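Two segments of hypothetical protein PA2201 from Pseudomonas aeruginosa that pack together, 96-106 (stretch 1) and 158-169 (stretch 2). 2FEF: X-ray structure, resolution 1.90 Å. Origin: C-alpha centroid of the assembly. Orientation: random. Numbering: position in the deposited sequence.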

ATOM      1  N   ALA B  96       7.561  16.611 -20.198  1.00 27.28           N
ATOM      2  CA  ALA B  96       8.218  16.652 -21.502  1.00 27.50           C
ATOM      3  C   ALA B  96       9.106  15.429 -21.692  1.00 27.25           C
ATOM      4  O   ALA B  96       9.330  14.629 -20.750  1.00 26.96           O
ATOM      5  CB  ALA B  96       8.985  17.916 -21.677  1.00 28.75           C
ATOM      6  N   GLY B  97       9.587  15.277 -22.921  1.00 27.62           N
ATOM      7  CA  GLY B  97      10.334  14.088 -23.334  1.00 28.17           C
ATOM      8  C   GLY B  97      11.446  13.699 -22.390  1.00 27.59           C
ATOM      9  O   GLY B  97      11.560  12.542 -22.013  1.00 27.21           O
ATOM     10  N   ALA B  98      12.271  14.666 -21.982  1.00 27.40           N
ATOM     11  CA  ALA B  98      13.425  14.329 -21.127  1.00 27.89           C
ATOM     12  C   ALA B  98      13.004  13.717 -19.784  1.00 28.38           C
ATOM     13  O   ALA B  98      13.624  12.724 -19.314  1.00 28.24           O
ATOM     14  CB  ALA B  98      14.366  15.543 -20.937  1.00 27.95           C
ATOM     15  N   GLU B  99      11.966  14.296 -19.178  1.00 27.58           N
ATOM     16  CA  GLU B  99      11.414  13.774 -17.924  1.00 28.44           C
ATOM     17  C   GLU B  99      10.792  12.403 -18.081  1.00 27.91           C
ATOM     18  O   GLU B  99      10.976  11.519 -17.213  1.00 26.76           O
ATOM     19  CB  GLU B  99      10.429  14.749 -17.270  1.00 29.49           C
ATOM     20  CG  GLU B  99      11.128  15.987 -16.647  1.00 31.33           C
ATOM     21  CD  GLU B  99      11.839  16.861 -17.675  1.00 38.29           C
ATOM     22  OE1 GLU B  99      11.189  17.265 -18.672  1.00 35.74           O
ATOM     23  OE2 GLU B  99      13.051  17.152 -17.481  1.00 40.91           O
ATOM     24  N   LEU B 100      10.063  12.211 -19.180  1.00 27.21           N
ATOM     25  CA  LEU B 100       9.449  10.907 -19.451  1.00 27.54           C
ATOM     26  C   LEU B 100      10.546   9.862 -19.652  1.00 27.10           C
ATOM     27  O   LEU B 100      10.455   8.737 -19.143  1.00 27.19           O
ATOM     28  CB  LEU B 100       8.587  10.979 -20.714  1.00 26.79           C
ATOM     29  CG  LEU B 100       7.304  11.802 -20.668  1.00 29.27           C
ATOM     30  CD1 LEU B 100       6.585  11.689 -22.030  1.00 26.57           C
ATOM     31  CD2 LEU B 100       6.417  11.330 -19.504  1.00 27.65           C
ATOM     32  N   ARG B 101      11.593  10.253 -20.378  1.00 27.48           N
ATOM     33  CA  ARG B 101      12.735   9.321 -20.618  1.00 27.95           C
ATOM     34  C   ARG B 101      13.396   8.865 -19.300  1.00 27.62           C
ATOM     35  O   ARG B 101      13.713   7.684 -19.125  1.00 27.15           O
ATOM     36  CB  ARG B 101      13.749   9.933 -21.590  1.00 27.22           C
ATOM     37  CG  ARG B 101      14.801   8.908 -22.100  1.00 25.68           C
ATOM     38  CD  ARG B 101      15.830   9.634 -22.991  1.00 28.64           C
ATOM     39  NE  ARG B 101      16.567   8.697 -23.844  1.00 26.84           N
ATOM     40  CZ  ARG B 101      17.650   8.025 -23.443  1.00 29.48           C
ATOM     41  NH1 ARG B 101      18.136   8.193 -22.220  1.00 26.19           N
ATOM     42  NH2 ARG B 101      18.247   7.182 -24.272  1.00 27.60           N
ATOM     43  N   SER B 102      13.530   9.792 -18.351  1.00 28.11           N
ATOM     44  CA  SER B 102      14.071   9.477 -17.036  1.00 29.00           C
ATOM     45  C   SER B 102      13.237   8.427 -16.299  1.00 28.51           C
ATOM     46  O   SER B 102      13.784   7.625 -15.541  1.00 30.05           O
ATOM     47  CB  SER B 102      14.221  10.759 -16.197  1.00 29.34           C
ATOM     48  OG  SER B 102      12.991  11.090 -15.542  1.00 34.76           O
ATOM     49  N   ILE B 103      11.919   8.409 -16.522  1.00 26.79           N
ATOM     50  CA  ILE B 103      11.062   7.362 -15.984  1.00 26.11           C
ATOM     51  C   ILE B 103      11.193   6.086 -16.781  1.00 25.14           C
ATOM     52  O   ILE B 103      11.365   5.020 -16.208  1.00 25.86           O
ATOM     53  CB  ILE B 103       9.576   7.807 -15.887  1.00 26.76           C
ATOM     54  CG1 ILE B 103       9.488   9.088 -15.041  1.00 26.59           C
ATOM     55  CG2 ILE B 103       8.666   6.669 -15.295  1.00 25.46           C
ATOM     56  CD1 ILE B 103       8.156   9.885 -15.216  1.00 27.18           C
ATOM     57  N   TYR B 104      11.130   6.208 -18.101  1.00 24.84           N
ATOM     58  CA  TYR B 104      11.199   5.072 -19.008  1.00 25.49           C
ATOM     59  C   TYR B 104      12.454   4.203 -18.789  1.00 25.09           C
ATOM     60  O   TYR B 104      12.379   2.969 -18.818  1.00 24.70           O
ATOM     61  CB  TYR B 104      11.146   5.543 -20.481  1.00 24.65           C
ATOM     62  CG  TYR B 104      11.270   4.347 -21.416  1.00 26.15           C
ATOM     63  CD1 TYR B 104      10.163   3.506 -21.683  1.00 24.03           C
ATOM     64  CD2 TYR B 104      12.507   4.001 -21.954  1.00 24.36           C
ATOM     65  CE1 TYR B 104      10.311   2.359 -22.486  1.00 21.77           C
ATOM     66  CE2 TYR B 104      12.662   2.860 -22.760  1.00 25.01           C
ATOM     67  CZ  TYR B 104      11.572   2.071 -23.038  1.00 24.94           C
ATOM     68  OH  TYR B 104      11.776   0.979 -23.842  1.00 24.91           O
ATOM     69  N   LEU B 105      13.588   4.831 -18.521  1.00 25.67           N
ATOM     70  CA  LEU B 105      14.815   4.038 -18.321  1.00 26.22           C
ATOM     71  C   LEU B 105      14.650   3.080 -17.155  1.00 27.39           C
ATOM     72  O   LEU B 105      15.124   1.941 -17.226  1.00 26.43           O
ATOM     73  CB  LEU B 105      16.040   4.924 -18.100  1.00 27.06           C
ATOM     74  CG  LEU B 105      16.505   5.753 -19.302  1.00 27.11           C
ATOM     75  CD1 LEU B 105      17.821   6.403 -18.937  1.00 30.62           C
ATOM     76  CD2 LEU B 105      16.641   4.926 -20.597  1.00 28.62           C
ATOM     77  N   GLU B 106      13.956   3.531 -16.103  1.00 27.86           N
ATOM     78  CA  GLU B 106      13.746   2.675 -14.918  1.00 28.42           C
ATOM     79  C   GLU B 106      12.615   1.699 -15.085  1.00 28.61           C
ATOM     80  O   GLU B 106      12.653   0.581 -14.532  1.00 28.77           O
ATOM     81  CB  GLU B 106      13.524   3.516 -13.661  1.00 28.72           C
ATOM     82  CG  GLU B 106      14.752   4.353 -13.280  1.00 28.77           C
ATOM     83  CD  GLU B 106      15.956   3.469 -13.065  1.00 33.13           C
ATOM     84  OE1 GLU B 106      15.786   2.355 -12.512  1.00 36.72           O
ATOM     85  OE2 GLU B 106      17.068   3.874 -13.436  1.00 36.07           O
ATOM     86  N   LEU B 158       9.637   6.364 -28.925  1.00 24.04           N
ATOM     87  CA  LEU B 158       9.181   7.757 -28.744  1.00 24.44           C
ATOM     88  C   LEU B 158      10.100   8.544 -27.805  1.00 24.51           C
ATOM     89  O   LEU B 158      10.133   9.775 -27.834  1.00 24.26           O
ATOM     90  CB  LEU B 158       7.727   7.764 -28.221  1.00 24.40           C
ATOM     91  CG  LEU B 158       6.668   7.484 -29.308  1.00 24.60           C
ATOM     92  CD1 LEU B 158       5.360   7.194 -28.696  1.00 27.60           C
ATOM     93  CD2 LEU B 158       6.554   8.720 -30.312  1.00 24.91           C
ATOM     94  N   LEU B 159      10.841   7.823 -26.960  1.00 24.34           N
ATOM     95  CA  LEU B 159      11.750   8.490 -26.039  1.00 24.69           C
ATOM     96  C   LEU B 159      13.223   8.329 -26.378  1.00 24.86           C
ATOM     97  O   LEU B 159      14.082   8.630 -25.551  1.00 27.09           O
ATOM     98  CB  LEU B 159      11.437   8.088 -24.569  1.00 24.22           C
ATOM     99  CG  LEU B 159       9.996   8.388 -24.127  1.00 23.65           C
ATOM    100  CD1 LEU B 159       9.639   7.727 -22.736  1.00 23.46           C
ATOM    101  CD2 LEU B 159       9.684   9.932 -24.165  1.00 24.04           C
ATOM    102  N   ASP B 160      13.514   7.898 -27.599  1.00 25.36           N
ATOM    103  CA  ASP B 160      14.884   7.767 -28.117  1.00 26.33           C
ATOM    104  C   ASP B 160      15.743   6.912 -27.183  1.00 27.14           C
ATOM    105  O   ASP B 160      16.905   7.255 -26.847  1.00 27.99           O
ATOM    106  CB  ASP B 160      15.531   9.145 -28.446  1.00 26.90           C
ATOM    107  CG  ASP B 160      16.936   9.014 -29.086  1.00 31.23           C
ATOM    108  OD1 ASP B 160      17.130   8.168 -29.996  1.00 30.89           O
ATOM    109  OD2 ASP B 160      17.851   9.767 -28.681  1.00 34.69           O
ATOM    110  N   ALA B 161      15.157   5.792 -26.777  1.00 25.73           N
ATOM    111  CA  ALA B 161      15.813   4.809 -25.908  1.00 27.15           C
ATOM    112  C   ALA B 161      15.752   3.403 -26.524  1.00 26.91           C
ATOM    113  O   ALA B 161      15.691   2.400 -25.811  1.00 27.58           O
ATOM    114  CB  ALA B 161      15.171   4.825 -24.518  1.00 26.63           C
ATOM    115  N   GLN B 162      15.781   3.336 -27.857  1.00 27.31           N
ATOM    116  CA  GLN B 162      15.615   2.054 -28.575  1.00 27.89           C
ATOM    117  C   GLN B 162      16.708   1.035 -28.289  1.00 28.13           C
ATOM    118  O   GLN B 162      16.535  -0.148 -28.559  1.00 27.60           O
ATOM    119  CB  GLN B 162      15.606   2.274 -30.087  1.00 27.77           C
ATOM    120  CG  GLN B 162      14.394   3.081 -30.626  1.00 27.71           C
ATOM    121  CD  GLN B 162      14.308   3.021 -32.131  1.00 28.15           C
ATOM    122  OE1 GLN B 162      14.423   1.937 -32.725  1.00 28.41           O
ATOM    123  NE2 GLN B 162      14.093   4.185 -32.768  1.00 25.28           N
ATOM    124  N   GLU B 163      17.859   1.500 -27.814  1.00 28.40           N
ATOM    125  CA  GLU B 163      18.937   0.593 -27.457  1.00 29.56           C
ATOM    126  C   GLU B 163      18.567  -0.385 -26.320  1.00 29.11           C
ATOM    127  O   GLU B 163      19.259  -1.387 -26.100  1.00 28.39           O
ATOM    128  CB  GLU B 163      20.223   1.384 -27.133  1.00 30.89           C
ATOM    129  CG  GLU B 163      20.370   1.808 -25.641  1.00 33.58           C
ATOM    130  CD  GLU B 163      19.666   3.125 -25.305  1.00 41.95           C
ATOM    131  N   LEU B 164      17.467  -0.122 -25.613  1.00 28.65           N
ATOM    132  CA  LEU B 164      17.010  -1.078 -24.603  1.00 28.47           C
ATOM    133  C   LEU B 164      16.058  -2.158 -25.147  1.00 27.79           C
ATOM    134  O   LEU B 164      15.831  -3.200 -24.490  1.00 25.84           O
ATOM    135  CB  LEU B 164      16.338  -0.341 -23.458  1.00 29.12           C
ATOM    136  CG  LEU B 164      17.127   0.713 -22.679  1.00 33.15           C
ATOM    137  CD1 LEU B 164      16.142   1.382 -21.693  1.00 30.91           C
ATOM    138  CD2 LEU B 164      18.311   0.063 -21.938  1.00 34.81           C
ATOM    139  N   ILE B 165      15.553  -1.933 -26.363  1.00 26.91           N
ATOM    140  CA  ILE B 165      14.535  -2.804 -26.945  1.00 26.35           C
ATOM    141  C   ILE B 165      15.054  -4.250 -27.164  1.00 26.37           C
ATOM    142  O   ILE B 165      14.332  -5.209 -26.857  1.00 26.73           O
ATOM    143  CB  ILE B 165      13.939  -2.174 -28.262  1.00 26.68           C
ATOM    144  CG1 ILE B 165      13.020  -0.981 -27.905  1.00 27.67           C
ATOM    145  CG2 ILE B 165      13.213  -3.243 -29.096  1.00 26.97           C
ATOM    146  CD1 ILE B 165      12.599  -0.136 -29.141  1.00 26.50           C
ATOM    147  N   PRO B 166      16.294  -4.420 -27.694  1.00 25.78           N
ATOM    148  CA  PRO B 166      16.736  -5.811 -27.883  1.00 25.71           C
ATOM    149  C   PRO B 166      16.739  -6.673 -26.644  1.00 25.56           C
ATOM    150  O   PRO B 166      16.226  -7.773 -26.734  1.00 25.50           O
ATOM    151  CB  PRO B 166      18.157  -5.666 -28.463  1.00 24.89           C
ATOM    152  CG  PRO B 166      18.052  -4.352 -29.251  1.00 26.63           C
ATOM    153  CD  PRO B 166      17.285  -3.484 -28.255  1.00 26.60           C
ATOM    154  N   ALA B 167      17.277  -6.216 -25.508  1.00 25.14           N
ATOM    155  CA  ALA B 167      17.222  -7.055 -24.289  1.00 26.71           C
ATOM    156  C   ALA B 167      15.787  -7.255 -23.805  1.00 26.11           C
ATOM    157  O   ALA B 167      15.428  -8.341 -23.320  1.00 27.67           O
ATOM    158  CB  ALA B 167      18.061  -6.474 -23.165  1.00 26.90           C
ATOM    159  N   LEU B 168      14.981  -6.203 -23.896  1.00 25.44           N
ATOM    160  CA  LEU B 168      13.551  -6.327 -23.577  1.00 26.29           C
ATOM    161  C   LEU B 168      12.880  -7.428 -24.386  1.00 25.81           C
ATOM    162  O   LEU B 168      12.225  -8.299 -23.829  1.00 27.35           O
ATOM    163  CB  LEU B 168      12.804  -4.976 -23.744  1.00 26.39           C
ATOM    164  CG  LEU B 168      13.210  -3.874 -22.756  1.00 26.11           C
ATOM    165  CD1 LEU B 168      12.640  -2.544 -23.184  1.00 25.61           C
ATOM    166  CD2 LEU B 168      12.772  -4.193 -21.323  1.00 26.35           C
ATOM    167  N   VAL B 169      13.010  -7.384 -25.701  1.00 26.19           N
ATOM    168  CA  VAL B 169      12.447  -8.439 -26.547  1.00 25.44           C
ATOM    169  C   VAL B 169      13.012  -9.833 -26.193  1.00 25.33           C
ATOM    170  O   VAL B 169      12.254 -10.787 -26.047  1.00 26.12           O
ATOM    171  CB  VAL B 169      12.622  -8.090 -28.019  1.00 24.97           C
ATOM    172  CG1 VAL B 169      12.186  -9.212 -28.891  1.00 26.45           C
ATOM    173  CG2 VAL B 169      11.764  -6.791 -28.357  1.00 24.76           C
TER

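The polar part of this contact rests on one side chain, Arg 101, which reaches from the helix of the first stretch to backbone carbonyls of the second. The CA-to-CB bond of Arg 101 points sideways, but its first three chi angles are all t (-168°, -176° and -161°), and the extended chain carries the guanidinium to the turn at Leu 159 and Asp 160. The best-formed hydrogen bond runs from Arg 101 NH2 to Asp 160 O, 2.9 Å long with an N-H...acceptor angle of 163°. Two weak bonds leave Arg 101 NE: one to Leu 159 O at 3.0 Å, where the angle falls to 128°, and one to Asp 160 O at 3.3 Å and 139°. The NE distance to Leu 159 O is short, so it is the angle that makes that bond weak. Both carbonyl oxygens lie at the edge of the guanidinium, near its plane, where its N-H groups are directed. Leu 159 is the first residue after a helix to leave helical phi/psi, and Asp 160 follows with positive phi and psi (54°/46°); the arginine therefore binds the chain just where a helix has ended.

The apolar contacts centre on Leu 159, which has the largest area covered by the opposing stretch, 118 Å². Its CA-to-CB bond points toward the first stretch, and its methyls pack against Leu 100 and Tyr 104: Leu 159 CD2 lies 3.8 Å from Leu 100 CB, with Leu 159 CD1 at 4.0 Å from the same CB, and Leu 159 CD1 lies 3.5 Å from Tyr 104 CB. The CA atoms of Arg 101 and Leu 159 are 5.6 Å apart, close enough to bring their CB atoms within 4.2 Å of each other.

Further along, Tyr 104 also points toward the second stretch and has 87 Å² covered. Tyr 104 CE2 approaches Ala 161 CB at 3.6 Å and Leu 164 CD1 at 3.9 Å, both oblique to the ring, so neither contact is a stacking arrangement. The end of Leu 105 reaches the same two partners although its CA-to-CB bond points sideways: Leu 105 CD2 is 3.7 Å from Leu 164 CD1 and 4.2 Å from Ala 161 CB.

A van der Waals contact extends the interface into the second helix, with Tyr 104 OH 3.7 Å from Leu 168 CD1. A methyl carbon cannot satisfy that hydroxyl, which is hydrogen-bonded elsewhere in the structure. Together the two stretches bury 472 Å², both sides summed.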